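Local coordinates for protein sugar-phosphate aldolase (Thermotoga maritima, PDB 1PVT) that is a sugar-phosphate aldolase by name, of the class II aldolase and adducin N-terminal domain family, with an AraD-like alpha/beta fold, at residues G28-R33 against A122-H127. Residues are numbered along the deposited sequence; the frame is centred on the assembly and turned at random.
Sequences GNISVR and AIVHTH
Ser31 and Ile123 face each other as a hydrogen-bonded antiparallel pair, and their side chains meet on the same face of the sheet. The serine hydroxyl lies between its own backbone N and carbonyl carbon (chi1 69°), a crowded position that swings OG across to the partner strand, 3.2 Å from Ile123 CB. There OG rests against the C-H side of CB, opposite to where the branches spread, and these lie farther off. The hydroxyl does not depend on this apolar neighbour for its bonding, since His106 and His110 of helix 103-115 both hydrogen-bond to it; the same helix packs on Ile123. Two backbone bonds close the pair, Ser31 N to Ile123 O and Ile123 N to Ser31 O, each 2.8 Å long. A second such pair joins Asn29 and His125, where the bond from His125 N to Asn29 O (2.9 Å) is nearly straight. The two strands lie side by side within the central mixed sheet of this AraD-like alpha/beta fold, between strands 58-63 and 196-200. CG of His125 stands anti to its backbone N (chi1 169°), and the ring meets that of Trp191 with the planes about 35° apart, held through NE2 by the carbonyl of His194 and through ND1 by a weak hydrogen bond to Glu102 OE2. Asn29 instead turns its OD1 to Thr63. On the reverse face, non-hydrogen-bonded pairs bring Ile30 CG2 to 4.3 Å from Val124 CG2 and Val32 CG2 to 4.4 Å from Ala122 CB, loose methyl contacts; helix 2-19 packs on Ile30 and Val32, helix 203-224 on Ile30 and Val124.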
loop_
_atom_site.group_PDB
_atom_site.type_symbol
_atom_site.label_atom_id
_atom_site.label_comp_id
_atom_site.label_asym_id
_atom_site.label_seq_id
_atom_site.Cartn_x
_atom_site.Cartn_y
_atom_site.Cartn_z
ATOM N N GLY A 28 -7.343 -1.278 -5.337
ATOM C CA GLY A 28 -6.600 -0.456 -4.401
ATOM C C GLY A 28 -7.016 -0.724 -2.963
ATOM O O GLY A 28 -8.216 -0.789 -2.655
ATOM N N ASN A 29 -6.030 -0.881 -2.082
ATOM C CA ASN A 29 -6.309 -1.148 -0.687
ATOM C C ASN A 29 -5.360 -0.371 0.163
ATOM O O ASN A 29 -4.322 0.093 -0.311
ATOM C CB ASN A 29 -6.141 -2.627 -0.397
ATOM C CG ASN A 29 -7.071 -3.473 -1.218
ATOM O OD1 ASN A 29 -8.281 -3.525 -0.961
ATOM N ND2 ASN A 29 -6.520 -4.131 -2.234
ATOM N N ILE A 30 -5.719 -0.253 1.433
ATOM C CA ILE A 30 -4.910 0.471 2.398
ATOM C C ILE A 30 -4.813 -0.398 3.632
ATOM O O ILE A 30 -5.708 -1.191 3.901
ATOM C CB ILE A 30 -5.591 1.797 2.793
ATOM C CG1 ILE A 30 -5.854 2.645 1.535
ATOM C CG2 ILE A 30 -4.733 2.531 3.824
ATOM C CD1 ILE A 30 -6.712 3.866 1.765
ATOM N N SER A 31 -3.729 -0.259 4.379
ATOM C CA SER A 31 -3.557 -1.036 5.609
ATOM C C SER A 31 -2.689 -0.276 6.616
ATOM O O SER A 31 -1.598 0.225 6.287
ATOM C CB SER A 31 -2.931 -2.409 5.317
ATOM O OG SER A 31 -1.571 -2.289 4.905
ATOM N N VAL A 32 -3.186 -0.182 7.844
ATOM C CA VAL A 32 -2.457 0.514 8.892
ATOM C C VAL A 32 -2.297 -0.421 10.080
ATOM O O VAL A 32 -3.238 -1.119 10.476
ATOM C CB VAL A 32 -3.199 1.804 9.351
ATOM C CG1 VAL A 32 -2.290 2.643 10.266
ATOM C CG2 VAL A 32 -3.631 2.613 8.136
ATOM N N ARG A 33 -1.096 -0.426 10.643
ATOM C CA ARG A 33 -0.793 -1.272 11.783
ATOM C C ARG A 33 -0.998 -0.498 13.073
ATOM O O ARG A 33 -0.368 0.531 13.299
ATOM C CB ARG A 33 0.650 -1.769 11.672
ATOM C CG ARG A 33 1.111 -2.640 12.814
ATOM C CD ARG A 33 2.289 -3.494 12.385
ATOM N NE ARG A 33 3.303 -2.738 11.648
ATOM C CZ ARG A 33 4.221 -1.953 12.203
ATOM N NH1 ARG A 33 4.271 -1.806 13.519
ATOM N NH2 ARG A 33 5.099 -1.325 11.438
ATOM N N ALA A 122 2.019 2.345 7.953
ATOM C CA ALA A 122 1.006 2.372 6.884
ATOM C C ALA A 122 1.410 1.915 5.474
ATOM O O ALA A 122 2.520 2.170 5.018
ATOM C CB ALA A 122 0.405 3.772 6.801
ATOM N N ILE A 123 0.475 1.250 4.791
ATOM C CA ILE A 123 0.673 0.756 3.418
ATOM C C ILE A 123 -0.494 1.089 2.464
ATOM O O ILE A 123 -1.649 0.712 2.703
ATOM C CB ILE A 123 0.834 -0.765 3.368
ATOM C CG1 ILE A 123 2.049 -1.191 4.177
ATOM C CG2 ILE A 123 0.987 -1.210 1.914
ATOM C CD1 ILE A 123 2.220 -2.680 4.225
ATOM N N VAL A 124 -0.179 1.775 1.370
ATOM C CA VAL A 124 -1.188 2.155 0.395
ATOM C C VAL A 124 -0.815 1.522 -0.929
ATOM O O VAL A 124 0.288 1.747 -1.423
ATOM C CB VAL A 124 -1.236 3.701 0.195
ATOM C CG1 VAL A 124 -2.175 4.048 -0.925
ATOM C CG2 VAL A 124 -1.690 4.394 1.451
ATOM N N HIS A 125 -1.719 0.723 -1.492
ATOM C CA HIS A 125 -1.486 0.087 -2.790
ATOM C C HIS A 125 -2.552 0.540 -3.801
ATOM O O HIS A 125 -3.756 0.347 -3.581
ATOM C CB HIS A 125 -1.524 -1.439 -2.677
ATOM C CG HIS A 125 -1.545 -2.135 -4.004
ATOM N ND1 HIS A 125 -2.592 -2.936 -4.409
ATOM C CD2 HIS A 125 -0.668 -2.114 -5.036
ATOM C CE1 HIS A 125 -2.359 -3.377 -5.633
ATOM N NE2 HIS A 125 -1.198 -2.892 -6.037
ATOM N N THR A 126 -2.110 1.131 -4.909
ATOM C CA THR A 126 -3.044 1.616 -5.916
ATOM C C THR A 126 -2.413 1.538 -7.307
ATOM O O THR A 126 -1.245 1.177 -7.438
ATOM C CB THR A 126 -3.478 3.069 -5.571
ATOM O OG1 THR A 126 -4.673 3.403 -6.289
ATOM C CG2 THR A 126 -2.371 4.055 -5.903
ATOM N N HIS A 127 -3.190 1.860 -8.340
ATOM C CA HIS A 127 -2.714 1.801 -9.723
ATOM C C HIS A 127 -2.726 3.151 -10.415
ATOM O O HIS A 127 -3.624 3.454 -11.195
ATOM C CB HIS A 127 -3.574 0.831 -10.536
ATOM C CG HIS A 127 -3.651 -0.532 -9.937
ATOM N ND1 HIS A 127 -4.631 -0.893 -9.040
ATOM C CD2 HIS A 127 -2.811 -1.591 -10.026
ATOM C CE1 HIS A 127 -4.389 -2.115 -8.596
ATOM N NE2 HIS A 127 -3.289 -2.561 -9.178
#